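Local coordinates for putative type VI secretion protein (Escherichia coli, PDB 6SKI), which probably hydrolyses phospholipids as a toxic type VI secretion effector that is loaded onto the VgrG spike, at residues V35-G40 with A122-Y127; K188-V193 with E237-G242. All blocks are in the same frame, centred on the assembly; numbering follows the deposited sequence.

Interaction 1. Residues V35-G40 with A122-Y127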
# COMPACT_ATOMS: atom_id res chain seq x y z
N VAL A 35 21.16 12.99 -18.15
CA VAL A 35 19.75 12.62 -18.15
C VAL A 35 19.27 12.50 -16.71
O VAL A 35 19.93 11.88 -15.86
CB VAL A 35 19.50 11.33 -18.95
CG1 VAL A 35 20.22 11.40 -20.28
CG2 VAL A 35 19.93 10.09 -18.19
N THR A 36 18.16 13.17 -16.40
CA THR A 36 17.50 13.00 -15.11
C THR A 36 16.64 11.75 -15.16
O THR A 36 15.61 11.73 -15.83
CB THR A 36 16.66 14.23 -14.79
OG1 THR A 36 17.36 15.41 -15.21
CG2 THR A 36 16.39 14.31 -13.30
N LEU A 37 17.04 10.72 -14.44
CA LEU A 37 16.32 9.46 -14.41
C LEU A 37 15.45 9.42 -13.16
O LEU A 37 15.97 9.50 -12.04
CB LEU A 37 17.27 8.27 -14.46
CG LEU A 37 16.61 6.90 -14.48
CD1 LEU A 37 15.73 6.74 -15.70
CD2 LEU A 37 17.68 5.84 -14.47
N THR A 38 14.15 9.28 -13.35
CA THR A 38 13.20 9.16 -12.26
C THR A 38 12.72 7.72 -12.17
O THR A 38 12.28 7.15 -13.17
CB THR A 38 12.01 10.10 -12.46
OG1 THR A 38 12.45 11.31 -13.08
CG2 THR A 38 11.36 10.41 -11.14
N ILE A 39 12.81 7.15 -10.98
CA ILE A 39 12.34 5.79 -10.73
C ILE A 39 11.02 5.90 -9.98
O ILE A 39 10.97 6.42 -8.86
CB ILE A 39 13.37 4.96 -9.95
CG1 ILE A 39 14.76 5.15 -10.54
CG2 ILE A 39 12.97 3.50 -9.95
CD1 ILE A 39 15.83 4.34 -9.87
N GLY A 40 9.96 5.41 -10.60
CA GLY A 40 8.66 5.42 -9.97
C GLY A 40 8.49 4.24 -9.05
O GLY A 40 8.44 3.09 -9.50
N ALA A 122 14.22 10.83 -18.18
CA ALA A 122 13.67 9.51 -18.42
C ALA A 122 12.94 9.05 -17.17
O ALA A 122 13.21 9.51 -16.06
CB ALA A 122 14.75 8.50 -18.81
N GLN A 123 12.01 8.12 -17.37
CA GLN A 123 11.23 7.55 -16.27
C GLN A 123 11.23 6.04 -16.38
O GLN A 123 11.01 5.49 -17.46
CB GLN A 123 9.80 8.07 -16.28
CG GLN A 123 9.60 9.35 -15.51
CD GLN A 123 8.16 9.80 -15.53
OE1 GLN A 123 7.29 9.10 -16.05
NE2 GLN A 123 7.90 10.96 -14.96
N ILE A 124 11.49 5.38 -15.26
CA ILE A 124 11.33 3.94 -15.14
C ILE A 124 10.50 3.70 -13.89
O ILE A 124 10.42 4.55 -12.99
CB ILE A 124 12.68 3.20 -15.06
CG1 ILE A 124 13.40 3.53 -13.76
CG2 ILE A 124 13.55 3.55 -16.24
CD1 ILE A 124 14.71 2.82 -13.60
N LYS A 125 9.85 2.54 -13.83
CA LYS A 125 8.86 2.31 -12.79
C LYS A 125 9.07 0.95 -12.15
O LYS A 125 9.64 0.03 -12.75
CB LYS A 125 7.43 2.44 -13.33
CG LYS A 125 7.08 1.54 -14.48
CD LYS A 125 5.84 2.08 -15.17
CE LYS A 125 5.23 1.08 -16.12
NZ LYS A 125 4.32 1.76 -17.07
N THR A 126 8.60 0.84 -10.92
CA THR A 126 8.80 -0.33 -10.08
C THR A 126 7.53 -0.58 -9.29
O THR A 126 6.89 0.36 -8.82
CB THR A 126 9.97 -0.13 -9.13
OG1 THR A 126 11.10 0.38 -9.85
CG2 THR A 126 10.34 -1.41 -8.49
N TYR A 127 7.17 -1.85 -9.14
CA TYR A 127 5.96 -2.24 -8.43
C TYR A 127 6.33 -3.16 -7.28
O TYR A 127 6.93 -4.22 -7.49
CB TYR A 127 4.96 -2.91 -9.36
CG TYR A 127 3.68 -3.32 -8.68
CD1 TYR A 127 2.65 -2.41 -8.52
CD2 TYR A 127 3.50 -4.60 -8.21
CE1 TYR A 127 1.47 -2.77 -7.90
CE2 TYR A 127 2.33 -4.97 -7.59
CZ TYR A 127 1.32 -4.05 -7.43
OH TYR A 127 0.15 -4.42 -6.81
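Leu-37, Ile-39, Ala-122 and Ile-124 form one apolar patch on the same face of the paired strands 35-40 and 122-127. Ile-124 has CG1 flanked by both its backbone N and its carbonyl carbon (chi1 68°), which lays the branch along Ile-39; the two side chains run alongside each other, leaving the sheet in the same direction, and Ile-124 CG1 lies 3.8 Å from Ile-39 CG2. The other branch of Ile-124, CG2, meets Leu-37 CD1 at 3.9 Å. In Leu-37, CG anti to the backbone N (chi1 -178°) carries CD1 over Ala-122, whose small CB lets it come to 3.7 Å. Beneath these bumps run two parallel strands of the alpha/beta-hydrolase sheet, joined by alternating bonds such as Thr-38 N to Ala-122 O (2.9 Å, 171°) and Ile-124 N to Thr-38 O, which meets the carbonyl almost head-on. Helix 156-178 covers the apolar face, with Leu-172 and Phe-175 against Leu-37. On the other face Thr-38 CB touches the Gln-123 CG methylene at 4.0 Å. Gly-40, having no side chain, lies close to Lys-125, CA to CA 4.2 Å, while Lys-125 sends its NZ to the carbonyl of Tyr-109.

Interaction 2. Residues K188-V193 with E237-G242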
# COMPACT_ATOMS: atom_id res chain seq x y z
N LYS A 188 21.11 12.63 -12.48
CA LYS A 188 20.31 12.70 -11.27
C LYS A 188 19.44 11.46 -11.20
O LYS A 188 18.94 10.99 -12.23
CB LYS A 188 19.44 13.96 -11.26
CG LYS A 188 18.96 14.38 -9.89
CD LYS A 188 18.15 15.65 -9.98
CE LYS A 188 17.38 15.90 -8.70
NZ LYS A 188 16.97 17.32 -8.58
N ILE A 189 19.27 10.93 -10.00
CA ILE A 189 18.34 9.84 -9.74
C ILE A 189 17.22 10.40 -8.89
O ILE A 189 17.44 10.78 -7.73
CB ILE A 189 19.03 8.65 -9.05
CG1 ILE A 189 20.03 7.98 -10.00
CG2 ILE A 189 17.99 7.66 -8.55
CD1 ILE A 189 19.41 6.98 -10.93
N GLN A 190 16.03 10.48 -9.46
CA GLN A 190 14.85 10.93 -8.75
C GLN A 190 13.94 9.75 -8.44
O GLN A 190 14.06 8.67 -9.04
CB GLN A 190 14.09 11.97 -9.57
CG GLN A 190 14.49 13.40 -9.31
CD GLN A 190 13.88 14.35 -10.30
OE1 GLN A 190 13.39 13.93 -11.35
NE2 GLN A 190 13.90 15.63 -9.99
N PHE A 191 13.03 9.95 -7.49
CA PHE A 191 12.06 8.93 -7.11
C PHE A 191 10.67 9.54 -7.07
O PHE A 191 10.48 10.63 -6.53
CB PHE A 191 12.39 8.33 -5.74
CG PHE A 191 13.62 7.47 -5.74
CD1 PHE A 191 13.62 6.24 -6.36
CD2 PHE A 191 14.77 7.88 -5.09
CE1 PHE A 191 14.73 5.44 -6.35
CE2 PHE A 191 15.89 7.08 -5.08
CZ PHE A 191 15.87 5.86 -5.71
N ASP A 192 9.70 8.84 -7.66
CA ASP A 192 8.28 9.13 -7.48
C ASP A 192 7.70 7.96 -6.70
O ASP A 192 7.47 6.89 -7.27
CB ASP A 192 7.57 9.32 -8.81
CG ASP A 192 8.02 10.55 -9.54
OD1 ASP A 192 8.13 11.61 -8.89
OD2 ASP A 192 8.25 10.46 -10.76
N VAL A 193 7.46 8.17 -5.42
CA VAL A 193 7.03 7.10 -4.53
C VAL A 193 5.52 7.19 -4.36
O VAL A 193 4.98 8.24 -4.00
CB VAL A 193 7.75 7.18 -3.18
CG1 VAL A 193 7.70 5.84 -2.48
CG2 VAL A 193 9.19 7.61 -3.38
N GLU A 237 16.99 11.39 -4.89
CA GLU A 237 16.10 12.41 -4.36
C GLU A 237 14.67 12.01 -4.69
O GLU A 237 14.43 11.32 -5.68
CB GLU A 237 16.45 13.79 -4.94
CG GLU A 237 15.50 14.91 -4.58
CD GLU A 237 16.07 16.27 -4.89
OE1 GLU A 237 17.22 16.33 -5.37
OE2 GLU A 237 15.38 17.28 -4.65
N VAL A 238 13.72 12.43 -3.86
CA VAL A 238 12.31 12.13 -4.08
C VAL A 238 11.65 13.36 -4.67
O VAL A 238 11.72 14.45 -4.10
CB VAL A 238 11.61 11.70 -2.78
CG1 VAL A 238 10.14 11.45 -3.04
CG2 VAL A 238 12.25 10.46 -2.22
N ARG A 239 11.02 13.19 -5.84
CA ARG A 239 10.33 14.29 -6.49
C ARG A 239 8.89 14.42 -5.99
O ARG A 239 8.48 15.48 -5.51
CB ARG A 239 10.35 14.11 -8.01
CG ARG A 239 9.88 15.33 -8.77
CD ARG A 239 9.92 15.11 -10.26
NE ARG A 239 9.38 13.81 -10.65
CZ ARG A 239 9.30 13.39 -11.91
NH1 ARG A 239 9.72 14.17 -12.89
NH2 ARG A 239 8.80 12.20 -12.18
N PHE A 240 8.11 13.35 -6.10
CA PHE A 240 6.72 13.36 -5.69
C PHE A 240 6.44 12.18 -4.78
O PHE A 240 6.82 11.04 -5.08
CB PHE A 240 5.78 13.31 -6.90
CG PHE A 240 4.32 13.32 -6.53
CD1 PHE A 240 3.74 14.45 -6.00
CD2 PHE A 240 3.54 12.19 -6.70
CE1 PHE A 240 2.41 14.47 -5.66
CE2 PHE A 240 2.21 12.20 -6.36
CZ PHE A 240 1.65 13.34 -5.84
N LEU A 241 5.77 12.44 -3.66
CA LEU A 241 5.30 11.42 -2.74
C LEU A 241 3.78 11.38 -2.81
O LEU A 241 3.11 12.33 -2.40
CB LEU A 241 5.78 11.70 -1.32
CG LEU A 241 5.61 10.59 -0.28
CD1 LEU A 241 6.32 9.34 -0.72
CD2 LEU A 241 6.13 11.06 1.06
N GLY A 242 3.24 10.30 -3.35
CA GLY A 242 1.80 10.17 -3.48
C GLY A 242 1.24 9.10 -2.57
O GLY A 242 1.51 7.92 -2.76
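A parallel strand pairing in the middle of the sheet, interrupted by a beta bulge and tied by a salt bridge between buried Asp-192 and Arg-239, joins 188-193 to 237-242. Up to the bulge Phe-191 faces Val-238; past it Val-193 faces Leu-241, so Arg-239 is the extra residue, its helical backbone angles (-87/-56°) making the kink. Phe-191 O accepts from Arg-239 N at 2.7 Å, and beyond the bulge Val-193 N reaches Phe-240 O at 3.0 Å. Arginine suits this spot because its chain, bent at chi3, turns the guanidinium edge-on to the carboxylate of Asp-192 and grips it with two nitrogens: Arg-239 NE to Asp-192 OD1 at 3.1 Å and Arg-239 NH2 to Asp-192 OD2, each on a syn lone pair. The two flat groups are nearly coplanar, 13° apart. OD2 is also hydrogen-bonded to Tyr-109 OH; with the arginine's charge beside it the carboxylate is probably ionised. Lys-188 NZ and Glu-237 OE1 form a second, weak salt bridge at 3.4 Å, while Glu-237 OE2 binds Lys-277. On the opposite face Val-193 CB packs on Leu-241 CD1, at 3.6 Å. Helix 198-211 covers Phe-191, Val-193 and Val-238, helix 416-431 packs on Phe-240, and strand 22-43 pairs with the other edge of 188-193.

How the interactions relate
Interactions 1 and 2 lie side by side in one sheet, their centres about 9 Å apart, with the strands in the order 121-128, 22-43, 184-195 and 237-243. The seam between them is backbone pairing: Ile-39 N approaches Gln-190 O at 2.8 Å, a probable hydrogen bond, and Leu-37 O and Gln-190 N make a similar one. Both strands of interaction 1 precede both strands of interaction 2 in the sequence. Strands 184-195 and 237-243 lead on to Ser-197 and Asp-245, which with His-310 may form a Ser-His-Asp triad, as expected of an alpha/beta-hydrolase lipase; the two contacts thus probably belong to the scaffold that carries the catalytic loops.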